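Local structure of glucokinase (Streptomyces griseus, 3VGL) at residues G2-G6 and A307-R311; W175-S180 and L236-A240; V201-L205 and H217-A221. The protein probably catalyses the ATP-dependent phosphorylation of D-glucose to glucose 6-phosphate, as a ROK-family glucokinase that binds zinc. All blocks are in the same frame, centred on the assembly; numbering follows the deposited sequence.

Contact 1 (G2-G6 and A307-R311); sequences GLTIG and ADLAR
Thr4 and Arg311 cross at the middle of this contact, and each reaches for a backbone carbonyl of the other segment. Thr4 holds OG1 between its own N and carbonyl carbon (chi1 55°), from where it donates to Ala307 O at 2.9 Å. The hydroxyl comes from above the carbonyl plane, while Arg311 N binds the same oxygen from the opposite face, so that Ala307 O takes a side-chain bond in addition to its helical one. The CG2 branch of Thr4 rests on Arg311 CB at 4.0 Å. The arginine chain runs out extended and then bends at chi3 (42°), which turns the guanidinium back over the strand: NH1 gives a bent bond to Gly2 O (3.2 Å), and Thr4 OG1 lies over one face near the rim. At the edge, NH2 forms an in-plane salt bridge with Asp308 OD1 at 3.1 Å, which limits rotation of the group. NH1 also binds Val19 O. Ala307 CB packs 3.6 Å from Gly6 N. The axes of 3-6 and 307-311 run at 132° to each other, with Ala307 touching strand 13-19 and Ala310 touching strand 57-64, while Ile5 faces helix 37-52 on the other side of the sheet.

Contact 2 (W175-S180 and L236-A240); sequences WEQYAS and LARWA. With BGC (beta-D-glucopyranose), chain D.
Trp175 and Tyr178 project from a turn in which Trp175 O accepts from both Tyr178 N and Ala179 N, and the chain comes nearest to helix 227-251 at Ala179 and Ala240, whose CA atoms are 5.4 Å apart. The indole of Trp175 swings away from its own backbone N (chi1 -169°) and presents an edge to the helix: NE1 donates to Trp239 O at 3.0 Å, approaching from well above the carbonyl plane, and CZ2 lies beside Ala240 O. Tyr178 covers one face of Trp239. Its CB sits above the five-membered ring in a CH-pi contact, 3.8 Å from the ring centroid, and the phenol ring continues over the six-membered ring with the two planes inclined at 35°. The guanidinium of Arg238 lies against the opposite face of Trp239, so the indole is held between tyrosine and arginine; Trp239 NE1 is bound by Glu235. Below this layer Ala179 CB meets Ala240 CB at 4.2 Å, and Leu236 CD1 comes to 3.6 Å from Ser180 N, a buried amide without a polar partner. Ser180 itself N-caps helix 181-194 through Ala183 N. The aromatic layer extends to the subunit interface, where Tyr178 OH bonds to Asp163 O and Arg238 forms a salt bridge with Asp163, both of a neighbouring subunit. On the far side of the turn Glu176 points to the sugar. Glu176 OE1 accepts from BGC O1 at 2.6 Å, and Leu134 N and Asn80 ND2 grip the carboxylate. The segment directly follows Cys174, a zinc ligand together with His157, Cys167 and Cys169, and so joins the zinc-binding loop to the glucose pocket of a ROK-family kinase.

Contact 3 (V201-L205 and H217-A221); sequences VLLGL and HISEA. With ANP (phosphoaminophosphonic acid-adenylate ester), chain E.
Leu205 and His217 meet with their CB atoms 4.2 Å apart, and the carbonyl of Leu205 stands over one face of the imidazole. Its oxygen is 3.4 Å from NE2, but it lies above the ring rather than in its plane, so no hydrogen bond forms. The other ring nitrogen is tied through water: one molecule donates to Leu202 O at 2.8 Å and also bonds to His217 ND1, bridging the two helices. With CG turned opposite its carbonyl carbon (chi1 -57°), the imidazole reaches out beside Leu205. A phenylalanine in place of His217 would probably lose the water bridge and leave Leu202 O without that link to the second helix. Further along, Leu205 CD1 packs on Ala221 CB at 3.8 Å and touches the CB and CG of Glu220. Ala221 CB also fits against Leu202 CA at 3.7 Å, with Val201 CG1 at its flank, so this small methyl lets the helices come close. Leu202 directs CD1 to His217 CB and Ile218 CG1.

The two short helices, 200-204 and 215-223, belong to a helical region of this actin-like ATPase-fold kinase, and the second borders the nucleotide. From it Ser219 OG donates to N1 of the adenine at 2.6 Å, a bond that reads the unprotonated ring nitrogen. Glu265, which also bonds to the nucleotide, touches Ser219.

Outward from the pair, helix 227-251 supports both helices: Val228 lies on Leu202, Ala229 on Ala221, and Phe233 on Ile218 and Ser219. Ile218 also faces Leu184, Val185 and Ala188 of helix 181-194, while Asp226 OD1 accepts from Leu202 N.

Contact 1 joins the two ends of the chain, packing helix 301-311 on the central strand 3-9 of the sheet 29-32, 13-19, 3-9, 57-64, 100-104, and so encloses the other two contacts along the sequence. Contact 3 is in turn nested between the segments of contact 2. The centres of contacts 2 and 3 are 20 Å apart and their nearest atoms about 8 Å; helix 227-251 carries one segment of contact 2 and packs on contact 3, and helix 181-194 touches both. Contact 1 lies across the chain's centre from them, 32 and 37 Å away between centres. Contact 2 brings Glu176, from the loop before helix 181-194, to glucose, and contact 3 brings Ser219, on helix 215-223, to the adenine.

Contact 1 (G2-G6 and A307-R311)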
ATOM      1  N   GLY A   2     -20.456  42.366  20.771  1.00 36.42           N
ATOM      2  CA  GLY A   2     -21.814  42.300  20.161  1.00 35.41           C
ATOM      3  C   GLY A   2     -22.024  40.974  19.469  1.00 33.26           C
ATOM      4  O   GLY A   2     -21.386  39.969  19.812  1.00 34.04           O
ATOM      5  N   LEU A   3     -22.915  40.969  18.483  1.00 31.63           N
ATOM      6  CA  LEU A   3     -23.208  39.765  17.712  1.00 28.99           C
ATOM      7  C   LEU A   3     -22.496  39.790  16.375  1.00 27.88           C
ATOM      8  O   LEU A   3     -22.393  40.829  15.729  1.00 28.29           O
ATOM      9  CB  LEU A   3     -24.710  39.662  17.455  1.00 29.35           C
ATOM     10  CG  LEU A   3     -25.609  39.752  18.691  1.00 27.82           C
ATOM     11  CD1 LEU A   3     -27.040  39.756  18.222  1.00 28.59           C
ATOM     12  CD2 LEU A   3     -25.371  38.595  19.615  1.00 27.71           C
ATOM     13  N   THR A   4     -21.999  38.627  15.968  1.00 25.91           N
ATOM     14  CA  THR A   4     -21.454  38.446  14.624  1.00 25.57           C
ATOM     15  C   THR A   4     -22.183  37.291  13.963  1.00 24.26           C
ATOM     16  O   THR A   4     -22.921  36.554  14.625  1.00 24.80           O
ATOM     17  CB  THR A   4     -19.950  38.114  14.685  1.00 24.90           C
ATOM     18  OG1 THR A   4     -19.777  36.976  15.534  1.00 26.74           O
ATOM     19  CG2 THR A   4     -19.175  39.300  15.251  1.00 26.22           C
ATOM     20  N   ILE A   5     -21.990  37.141  12.656  1.00 23.40           N
ATOM     21  CA  ILE A   5     -22.522  36.003  11.937  1.00 22.96           C
ATOM     22  C   ILE A   5     -21.372  35.078  11.585  1.00 22.03           C
ATOM     23  O   ILE A   5     -20.324  35.547  11.179  1.00 22.15           O
ATOM     24  CB  ILE A   5     -23.231  36.456  10.623  1.00 23.68           C
ATOM     25  CG1 ILE A   5     -24.612  37.035  10.938  1.00 28.36           C
ATOM     26  CG2 ILE A   5     -23.331  35.293   9.606  1.00 25.57           C
ATOM     27  CD1 ILE A   5     -25.763  36.063  10.712  1.00 32.32           C
ATOM     28  N   GLY A   6     -21.568  33.778  11.788  1.00 20.00           N
ATOM     29  CA  GLY A   6     -20.633  32.776  11.241  1.00 18.84           C
ATOM     30  C   GLY A   6     -21.286  32.086  10.053  1.00 18.50           C
ATOM     31  O   GLY A   6     -22.480  31.781  10.087  1.00 17.87           O
ATOM     32  N   ALA A 307     -17.611  32.759  13.482  1.00 20.80           N
ATOM     33  CA  ALA A 307     -18.246  33.939  14.108  1.00 21.74           C
ATOM     34  C   ALA A 307     -17.306  34.544  15.141  1.00 23.01           C
ATOM     35  O   ALA A 307     -17.113  35.764  15.180  1.00 24.46           O
ATOM     36  CB  ALA A 307     -19.569  33.562  14.755  1.00 22.31           C
ATOM     37  N   ASP A 308     -16.711  33.696  15.981  1.00 22.99           N
ATOM     38  CA  ASP A 308     -15.865  34.216  17.036  1.00 24.36           C
ATOM     39  C   ASP A 308     -14.565  34.774  16.478  1.00 25.29           C
ATOM     40  O   ASP A 308     -14.063  35.767  16.980  1.00 26.16           O
ATOM     41  CB  ASP A 308     -15.607  33.184  18.131  1.00 24.76           C
ATOM     42  CG  ASP A 308     -15.000  33.803  19.372  1.00 24.93           C
ATOM     43  OD1 ASP A 308     -15.708  34.543  20.112  1.00 26.20           O
ATOM     44  OD2 ASP A 308     -13.805  33.583  19.610  1.00 26.32           O
ATOM     45  N   LEU A 309     -14.019  34.141  15.430  1.00 25.85           N
ATOM     46  CA  LEU A 309     -12.808  34.662  14.797  1.00 27.36           C
ATOM     47  C   LEU A 309     -13.058  36.025  14.119  1.00 29.49           C
ATOM     48  O   LEU A 309     -12.148  36.846  14.020  1.00 31.33           O
ATOM     49  CB  LEU A 309     -12.192  33.627  13.825  1.00 25.99           C
ATOM     50  CG  LEU A 309     -11.527  32.417  14.504  1.00 26.11           C
ATOM     51  CD1 LEU A 309     -11.307  31.290  13.508  1.00 24.03           C
ATOM     52  CD2 LEU A 309     -10.195  32.774  15.180  1.00 26.08           C
ATOM     53  N   ALA A 310     -14.291  36.268  13.681  1.00 30.55           N
ATOM     54  CA  ALA A 310     -14.659  37.572  13.122  1.00 32.67           C
ATOM     55  C   ALA A 310     -14.646  38.637  14.216  1.00 35.12           C
ATOM     56  O   ALA A 310     -14.225  39.766  13.976  1.00 36.25           O
ATOM     57  CB  ALA A 310     -16.027  37.512  12.449  1.00 31.47           C
ATOM     58  N   ARG A 311     -15.099  38.255  15.410  1.00 37.26           N
ATOM     59  CA  ARG A 311     -15.220  39.171  16.557  1.00 40.43           C
ATOM     60  C   ARG A 311     -13.850  39.597  17.076  1.00 42.57           C
ATOM     61  O   ARG A 311     -13.696  40.704  17.586  1.00 44.02           O
ATOM     62  CB  ARG A 311     -16.032  38.500  17.666  1.00 40.18           C
ATOM     63  CG  ARG A 311     -16.410  39.370  18.855  1.00 42.37           C
ATOM     64  CD  ARG A 311     -17.728  38.868  19.448  1.00 44.22           C
ATOM     65  NE  ARG A 311     -17.725  37.409  19.503  1.00 43.27           N
ATOM     66  CZ  ARG A 311     -18.787  36.629  19.306  1.00 42.39           C
ATOM     67  NH1 ARG A 311     -19.987  37.166  19.048  1.00 38.91           N
ATOM     68  NH2 ARG A 311     -18.632  35.302  19.360  1.00 38.76           N
TER

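Contact 2 (W175-S180 and L236-A240)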
ATOM      1  N   TRP A 175      -5.751  10.940   2.975  1.00  9.33           N
ATOM      2  CA  TRP A 175      -6.551  10.504   4.111  1.00  8.96           C
ATOM      3  C   TRP A 175      -8.064  10.728   3.911  1.00  9.53           C
ATOM      4  O   TRP A 175      -8.874   9.872   4.246  1.00  9.15           O
ATOM      5  CB  TRP A 175      -6.040  11.193   5.392  1.00  8.37           C
ATOM      6  CG  TRP A 175      -6.595  10.633   6.681  1.00  7.38           C
ATOM      7  CD1 TRP A 175      -7.145   9.382   6.897  1.00  9.25           C
ATOM      8  CD2 TRP A 175      -6.538  11.275   7.945  1.00  9.19           C
ATOM      9  NE1 TRP A 175      -7.490   9.251   8.228  1.00 10.54           N
ATOM     10  CE2 TRP A 175      -7.109  10.393   8.891  1.00 10.08           C
ATOM     11  CE3 TRP A 175      -6.063  12.526   8.369  1.00 11.52           C
ATOM     12  CZ2 TRP A 175      -7.242  10.731  10.250  1.00 10.40           C
ATOM     13  CZ3 TRP A 175      -6.173  12.857   9.726  1.00 11.48           C
ATOM     14  CH2 TRP A 175      -6.772  11.961  10.643  1.00 11.61           C
ATOM     15  N   GLU A 176      -8.440  11.858   3.335  1.00  9.70           N
ATOM     16  CA  GLU A 176      -9.864  12.144   3.221  1.00 10.13           C
ATOM     17  C   GLU A 176     -10.617  11.174   2.321  1.00  9.97           C
ATOM     18  O   GLU A 176     -11.833  11.014   2.471  1.00 10.51           O
ATOM     19  CB  GLU A 176     -10.110  13.599   2.841  1.00 12.38           C
ATOM     20  CG  GLU A 176     -10.192  13.918   1.411  1.00 13.14           C
ATOM     21  CD  GLU A 176     -10.793  15.333   1.173  1.00 12.60           C
ATOM     22  OE1 GLU A 176     -10.649  16.197   2.047  1.00 11.95           O
ATOM     23  OE2 GLU A 176     -11.398  15.553   0.097  1.00 14.18           O
ATOM     24  N   GLN A 177      -9.921  10.489   1.406  1.00  9.25           N
ATOM     25  CA  GLN A 177     -10.598   9.471   0.584  1.00  8.86           C
ATOM     26  C   GLN A 177     -10.954   8.217   1.372  1.00  9.25           C
ATOM     27  O   GLN A 177     -11.776   7.432   0.911  1.00 10.56           O
ATOM     28  CB  GLN A 177      -9.748   9.104  -0.646  1.00  9.87           C
ATOM     29  CG  GLN A 177      -9.536  10.291  -1.583  1.00 11.63           C
ATOM     30  CD  GLN A 177     -10.852  10.881  -2.020  1.00 11.69           C
ATOM     31  OE1 GLN A 177     -11.811  10.140  -2.363  1.00 10.70           O
ATOM     32  NE2 GLN A 177     -10.936  12.203  -1.984  1.00 11.20           N
ATOM     33  N   TYR A 178     -10.351   8.079   2.571  1.00  9.35           N
ATOM     34  CA  TYR A 178     -10.551   6.899   3.440  1.00 10.13           C
ATOM     35  C   TYR A 178     -11.323   7.228   4.701  1.00 10.12           C
ATOM     36  O   TYR A 178     -11.967   6.350   5.279  1.00 11.13           O
ATOM     37  CB  TYR A 178      -9.198   6.261   3.802  1.00  9.44           C
ATOM     38  CG  TYR A 178      -8.444   5.841   2.558  1.00  8.62           C
ATOM     39  CD1 TYR A 178      -8.699   4.613   1.959  1.00 10.90           C
ATOM     40  CD2 TYR A 178      -7.573   6.732   1.923  1.00  9.04           C
ATOM     41  CE1 TYR A 178      -8.042   4.231   0.781  1.00  9.86           C
ATOM     42  CE2 TYR A 178      -6.906   6.363   0.750  1.00  9.03           C
ATOM     43  CZ  TYR A 178      -7.166   5.122   0.193  1.00  9.27           C
ATOM     44  OH  TYR A 178      -6.552   4.703  -0.985  1.00  9.54           O
ATOM     45  N   ALA A 179     -11.255   8.485   5.125  1.00 10.53           N
ATOM     46  CA  ALA A 179     -11.993   8.904   6.327  1.00  9.56           C
ATOM     47  C   ALA A 179     -12.680  10.238   6.039  1.00 11.15           C
ATOM     48  O   ALA A 179     -12.021  11.297   5.957  1.00 11.74           O
ATOM     49  CB  ALA A 179     -11.041   9.043   7.516  1.00 10.97           C
ATOM     50  N   SER A 180     -13.991  10.170   5.872  1.00 12.60           N
ATOM     51  CA  SER A 180     -14.826  11.341   5.629  1.00 12.44           C
ATOM     52  C   SER A 180     -16.248  10.811   5.607  1.00 13.03           C
ATOM     53  O   SER A 180     -16.464   9.576   5.633  1.00 13.49           O
ATOM     54  CB  SER A 180     -14.480  11.999   4.284  1.00 12.53           C
ATOM     55  OG  SER A 180     -15.010  11.234   3.199  1.00 14.31           O
ATOM     56  N   LEU A 236     -14.777   3.075   8.499  1.00 14.09           N
ATOM     57  CA  LEU A 236     -14.455   4.508   8.693  1.00 12.80           C
ATOM     58  C   LEU A 236     -13.504   4.690   9.873  1.00 13.47           C
ATOM     59  O   LEU A 236     -12.507   5.404   9.779  1.00 12.29           O
ATOM     60  CB  LEU A 236     -15.725   5.343   8.903  1.00 13.49           C
ATOM     61  CG  LEU A 236     -15.528   6.780   9.380  1.00 12.52           C
ATOM     62  CD1 LEU A 236     -14.807   7.626   8.321  1.00 13.54           C
ATOM     63  CD2 LEU A 236     -16.891   7.393   9.726  1.00 15.48           C
ATOM     64  N   ALA A 237     -13.799   3.991  10.969  1.00 13.77           N
ATOM     65  CA  ALA A 237     -12.987   4.069  12.188  1.00 13.86           C
ATOM     66  C   ALA A 237     -11.587   3.500  12.032  1.00 13.65           C
ATOM     67  O   ALA A 237     -10.659   4.022  12.627  1.00 14.26           O
ATOM     68  CB  ALA A 237     -13.718   3.380  13.345  1.00 14.79           C
ATOM     69  N   ARG A 238     -11.426   2.458  11.220  1.00 14.35           N
ATOM     70  CA  ARG A 238     -10.113   1.899  10.896  1.00 14.72           C
ATOM     71  C   ARG A 238      -9.195   3.002  10.399  1.00 13.72           C
ATOM     72  O   ARG A 238      -8.068   3.186  10.884  1.00 14.34           O
ATOM     73  CB  ARG A 238     -10.283   0.799   9.822  1.00 16.14           C
ATOM     74  CG  ARG A 238      -8.996   0.321   9.113  1.00 20.48           C
ATOM     75  CD  ARG A 238      -9.381  -0.525   7.863  1.00 26.06           C
ATOM     76  NE  ARG A 238      -8.230  -0.938   7.061  1.00 30.35           N
ATOM     77  CZ  ARG A 238      -8.290  -1.473   5.838  1.00 31.78           C
ATOM     78  NH1 ARG A 238      -9.456  -1.686   5.232  1.00 32.55           N
ATOM     79  NH2 ARG A 238      -7.167  -1.807   5.212  1.00 31.97           N
ATOM     80  N   TRP A 239      -9.698   3.758   9.436  1.00 11.89           N
ATOM     81  CA  TRP A 239      -8.872   4.797   8.831  1.00 10.66           C
ATOM     82  C   TRP A 239      -8.822   6.059   9.682  1.00 10.74           C
ATOM     83  O   TRP A 239      -7.760   6.730   9.743  1.00 10.74           O
ATOM     84  CB  TRP A 239      -9.394   5.123   7.440  1.00 11.78           C
ATOM     85  CG  TRP A 239      -9.248   3.976   6.512  1.00 10.91           C
ATOM     86  CD1 TRP A 239     -10.240   3.110   6.109  1.00 13.29           C
ATOM     87  CD2 TRP A 239      -8.060   3.572   5.834  1.00 11.79           C
ATOM     88  NE1 TRP A 239      -9.716   2.177   5.235  1.00 15.98           N
ATOM     89  CE2 TRP A 239      -8.384   2.438   5.057  1.00 13.34           C
ATOM     90  CE3 TRP A 239      -6.748   4.052   5.826  1.00 12.53           C
ATOM     91  CZ2 TRP A 239      -7.425   1.783   4.245  1.00 15.95           C
ATOM     92  CZ3 TRP A 239      -5.780   3.385   5.019  1.00 15.04           C
ATOM     93  CH2 TRP A 239      -6.147   2.274   4.247  1.00 15.99           C
ATOM     94  N   ALA A 240      -9.948   6.431  10.307  1.00 11.06           N
ATOM     95  CA  ALA A 240      -9.931   7.648  11.110  1.00 10.76           C
ATOM     96  C   ALA A 240      -9.017   7.459  12.333  1.00 11.92           C
ATOM     97  O   ALA A 240      -8.202   8.329  12.652  1.00 11.44           O
ATOM     98  CB  ALA A 240     -11.365   8.031  11.555  1.00 12.07           C
TER
HETATM   99  C2  BGC D 324     -10.194  20.728   2.245  1.00 17.25           C
HETATM  100  C3  BGC D 324     -10.027  21.426   3.593  1.00 16.81           C
HETATM  101  C4  BGC D 324     -11.334  21.434   4.387  1.00 16.67           C
HETATM  102  C5  BGC D 324     -11.855  20.008   4.443  1.00 17.12           C
HETATM  103  C6  BGC D 324     -13.188  19.910   5.192  1.00 17.27           C
HETATM  104  C1  BGC D 324     -10.768  19.337   2.488  1.00 16.49           C
HETATM  105  O1  BGC D 324     -11.037  18.685   1.278  1.00 17.45           O
HETATM  106  O2  BGC D 324      -8.881  20.577   1.673  1.00 16.33           O
HETATM  107  O3  BGC D 324      -9.584  22.736   3.415  1.00 17.84           O
HETATM  108  O4  BGC D 324     -11.076  21.879   5.706  1.00 17.24           O
HETATM  109  O5  BGC D 324     -12.030  19.470   3.141  1.00 16.94           O
HETATM  110  O6  BGC D 324     -14.181  20.708   4.567  1.00 18.66           O

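Contact 3 (V201-L205 and H217-A221)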
ATOM      1  N   VAL A 201     -32.592  -2.854   6.877  1.00 35.03           N
ATOM      2  CA  VAL A 201     -32.933  -1.635   7.615  1.00 34.65           C
ATOM      3  C   VAL A 201     -32.371  -0.386   6.923  1.00 33.35           C
ATOM      4  O   VAL A 201     -33.084   0.601   6.724  1.00 33.30           O
ATOM      5  CB  VAL A 201     -32.475  -1.721   9.099  1.00 34.70           C
ATOM      6  CG1 VAL A 201     -32.579  -0.361   9.793  1.00 34.99           C
ATOM      7  CG2 VAL A 201     -33.289  -2.768   9.850  1.00 36.61           C
ATOM      8  N   LEU A 202     -31.096  -0.438   6.537  1.00 31.96           N
ATOM      9  CA  LEU A 202     -30.469   0.693   5.860  1.00 30.72           C
ATOM     10  C   LEU A 202     -31.201   1.081   4.584  1.00 31.61           C
ATOM     11  O   LEU A 202     -31.529   2.252   4.387  1.00 31.94           O
ATOM     12  CB  LEU A 202     -28.988   0.394   5.567  1.00 28.26           C
ATOM     13  CG  LEU A 202     -28.167   1.370   4.717  1.00 26.61           C
ATOM     14  CD1 LEU A 202     -28.138   2.728   5.365  1.00 24.49           C
ATOM     15  CD2 LEU A 202     -26.759   0.831   4.532  1.00 25.13           C
ATOM     16  N   LEU A 203     -31.454   0.101   3.721  1.00 32.93           N
ATOM     17  CA  LEU A 203     -32.143   0.351   2.456  1.00 33.61           C
ATOM     18  C   LEU A 203     -33.576   0.849   2.670  1.00 34.73           C
ATOM     19  O   LEU A 203     -34.046   1.721   1.936  1.00 34.70           O
ATOM     20  CB  LEU A 203     -32.111  -0.895   1.559  1.00 34.38           C
ATOM     21  CG  LEU A 203     -30.711  -1.382   1.147  1.00 33.55           C
ATOM     22  CD1 LEU A 203     -30.747  -2.860   0.777  1.00 35.23           C
ATOM     23  CD2 LEU A 203     -30.133  -0.551   0.005  1.00 33.15           C
ATOM     24  N   GLY A 204     -34.239   0.325   3.699  1.00 35.84           N
ATOM     25  CA  GLY A 204     -35.595   0.757   4.066  1.00 37.54           C
ATOM     26  C   GLY A 204     -35.709   2.215   4.492  1.00 37.01           C
ATOM     27  O   GLY A 204     -36.778   2.806   4.396  1.00 37.75           O
ATOM     28  N   LEU A 205     -34.607   2.804   4.958  1.00 35.82           N
ATOM     29  CA  LEU A 205     -34.603   4.209   5.369  1.00 35.34           C
ATOM     30  C   LEU A 205     -34.483   5.150   4.174  1.00 35.37           C
ATOM     31  O   LEU A 205     -34.716   6.355   4.300  1.00 35.42           O
ATOM     32  CB  LEU A 205     -33.461   4.480   6.369  1.00 34.29           C
ATOM     33  CG  LEU A 205     -33.576   3.795   7.739  1.00 34.92           C
ATOM     34  CD1 LEU A 205     -32.258   3.869   8.499  1.00 33.64           C
ATOM     35  CD2 LEU A 205     -34.717   4.371   8.578  1.00 35.91           C
ATOM     36  N   HIS A 217     -28.845   8.066   6.836  1.00 26.82           N
ATOM     37  CA  HIS A 217     -29.456   6.723   6.879  1.00 26.97           C
ATOM     38  C   HIS A 217     -28.500   5.729   7.533  1.00 25.52           C
ATOM     39  O   HIS A 217     -28.912   4.883   8.320  1.00 26.50           O
ATOM     40  CB  HIS A 217     -29.772   6.193   5.480  1.00 27.22           C
ATOM     41  CG  HIS A 217     -30.676   7.068   4.672  1.00 28.02           C
ATOM     42  ND1 HIS A 217     -30.785   6.944   3.306  1.00 28.73           N
ATOM     43  CD2 HIS A 217     -31.512   8.073   5.029  1.00 30.39           C
ATOM     44  CE1 HIS A 217     -31.648   7.836   2.853  1.00 29.98           C
ATOM     45  NE2 HIS A 217     -32.103   8.535   3.878  1.00 30.15           N
ATOM     46  N   ILE A 218     -27.216   5.817   7.179  1.00 23.75           N
ATOM     47  CA  ILE A 218     -26.221   4.886   7.714  1.00 22.60           C
ATOM     48  C   ILE A 218     -26.139   4.997   9.234  1.00 22.90           C
ATOM     49  O   ILE A 218     -26.095   3.986   9.941  1.00 23.35           O
ATOM     50  CB  ILE A 218     -24.820   5.132   7.072  1.00 20.97           C
ATOM     51  CG1 ILE A 218     -24.907   5.023   5.551  1.00 20.14           C
ATOM     52  CG2 ILE A 218     -23.762   4.145   7.624  1.00 20.52           C
ATOM     53  CD1 ILE A 218     -23.687   5.601   4.812  1.00 20.68           C
ATOM     54  N   SER A 219     -26.172   6.229   9.732  1.00 22.59           N
ATOM     55  CA  SER A 219     -26.127   6.491  11.168  1.00 23.10           C
ATOM     56  C   SER A 219     -27.350   5.900  11.877  1.00 25.09           C
ATOM     57  O   SER A 219     -27.201   5.119  12.823  1.00 26.32           O
ATOM     58  CB  SER A 219     -26.044   7.992  11.428  1.00 22.28           C
ATOM     59  OG  SER A 219     -24.760   8.485  11.039  1.00 21.17           O
ATOM     60  N   GLU A 220     -28.540   6.245  11.393  1.00 26.77           N
ATOM     61  CA  GLU A 220     -29.775   5.728  11.980  1.00 28.92           C
ATOM     62  C   GLU A 220     -29.829   4.198  11.923  1.00 29.97           C
ATOM     63  O   GLU A 220     -30.177   3.546  12.915  1.00 31.32           O
ATOM     64  CB  GLU A 220     -31.013   6.360  11.318  1.00 29.07           C
ATOM     65  CG  GLU A 220     -32.372   5.962  11.950  1.00 32.93           C
ATOM     66  CD  GLU A 220     -32.381   5.982  13.485  1.00 37.91           C
ATOM     67  OE1 GLU A 220     -31.705   6.836  14.105  1.00 40.17           O
ATOM     68  OE2 GLU A 220     -33.085   5.137  14.084  1.00 40.26           O
ATOM     69  N   ALA A 221     -29.489   3.630  10.767  1.00 29.50           N
ATOM     70  CA  ALA A 221     -29.455   2.179  10.615  1.00 30.09           C
ATOM     71  C   ALA A 221     -28.471   1.506  11.574  1.00 30.23           C
ATOM     72  O   ALA A 221     -28.792   0.487  12.176  1.00 30.86           O
ATOM     73  CB  ALA A 221     -29.166   1.789   9.169  1.00 29.68           C
TER
HETATM   74  PB  ANP E 325     -20.074  19.781   4.573  1.00 21.17           P
HETATM   75  O1B ANP E 325     -18.854  18.927   4.212  1.00 22.01           O
HETATM   76  O2B ANP E 325     -20.785  20.423   3.418  1.00 22.81           O
HETATM   77  N3B ANP E 325     -19.596  21.021   5.656  1.00 21.78           N
HETATM   78  PA  ANP E 325     -21.083  17.699   6.360  1.00 22.11           P
HETATM   79  O1A ANP E 325     -22.509  17.422   6.845  1.00 25.29           O
HETATM   80  O2A ANP E 325     -20.008  18.037   7.346  1.00 22.22           O
HETATM   81  O3A ANP E 325     -21.198  18.832   5.216  1.00 20.68           O
HETATM   82  O5' ANP E 325     -20.553  16.447   5.501  1.00 21.67           O
HETATM   83  C5' ANP E 325     -21.327  15.873   4.442  1.00 21.07           C
HETATM   84  C4' ANP E 325     -20.948  14.417   4.279  1.00 20.06           C
HETATM   85  O4' ANP E 325     -21.042  13.739   5.540  1.00 21.50           O
HETATM   86  C3' ANP E 325     -21.911  13.729   3.344  1.00 21.52           C
HETATM   87  O3' ANP E 325     -21.213  12.628   2.756  1.00 24.33           O
HETATM   88  C2' ANP E 325     -22.954  13.222   4.306  1.00 23.07           C
HETATM   89  O2' ANP E 325     -23.661  12.109   3.788  1.00 27.66           O
HETATM   90  C1' ANP E 325     -22.156  12.847   5.546  1.00 22.63           C
HETATM   91  N9  ANP E 325     -22.904  13.148   6.780  1.00 23.51           N
HETATM   92  C8  ANP E 325     -23.275  14.353   7.249  1.00 24.94           C
HETATM   93  N7  ANP E 325     -23.950  14.222   8.436  1.00 27.36           N
HETATM   94  C5  ANP E 325     -23.968  12.907   8.712  1.00 25.66           C
HETATM   95  C6  ANP E 325     -24.520  12.033   9.787  1.00 26.86           C
HETATM   96  N6  ANP E 325     -25.183  12.563  10.848  1.00 30.53           N
HETATM   97  N1  ANP E 325     -24.300  10.705   9.680  1.00 26.30           N
HETATM   98  C2  ANP E 325     -23.647  10.124   8.644  1.00 27.46           C
HETATM   99  N3  ANP E 325     -23.135  10.860   7.630  1.00 25.32           N
HETATM  100  C4  ANP E 325     -23.278  12.200   7.630  1.00 24.20           C
HETATM  101  O   HOH W   1     -30.825   4.037   2.290  1.00 12.00           O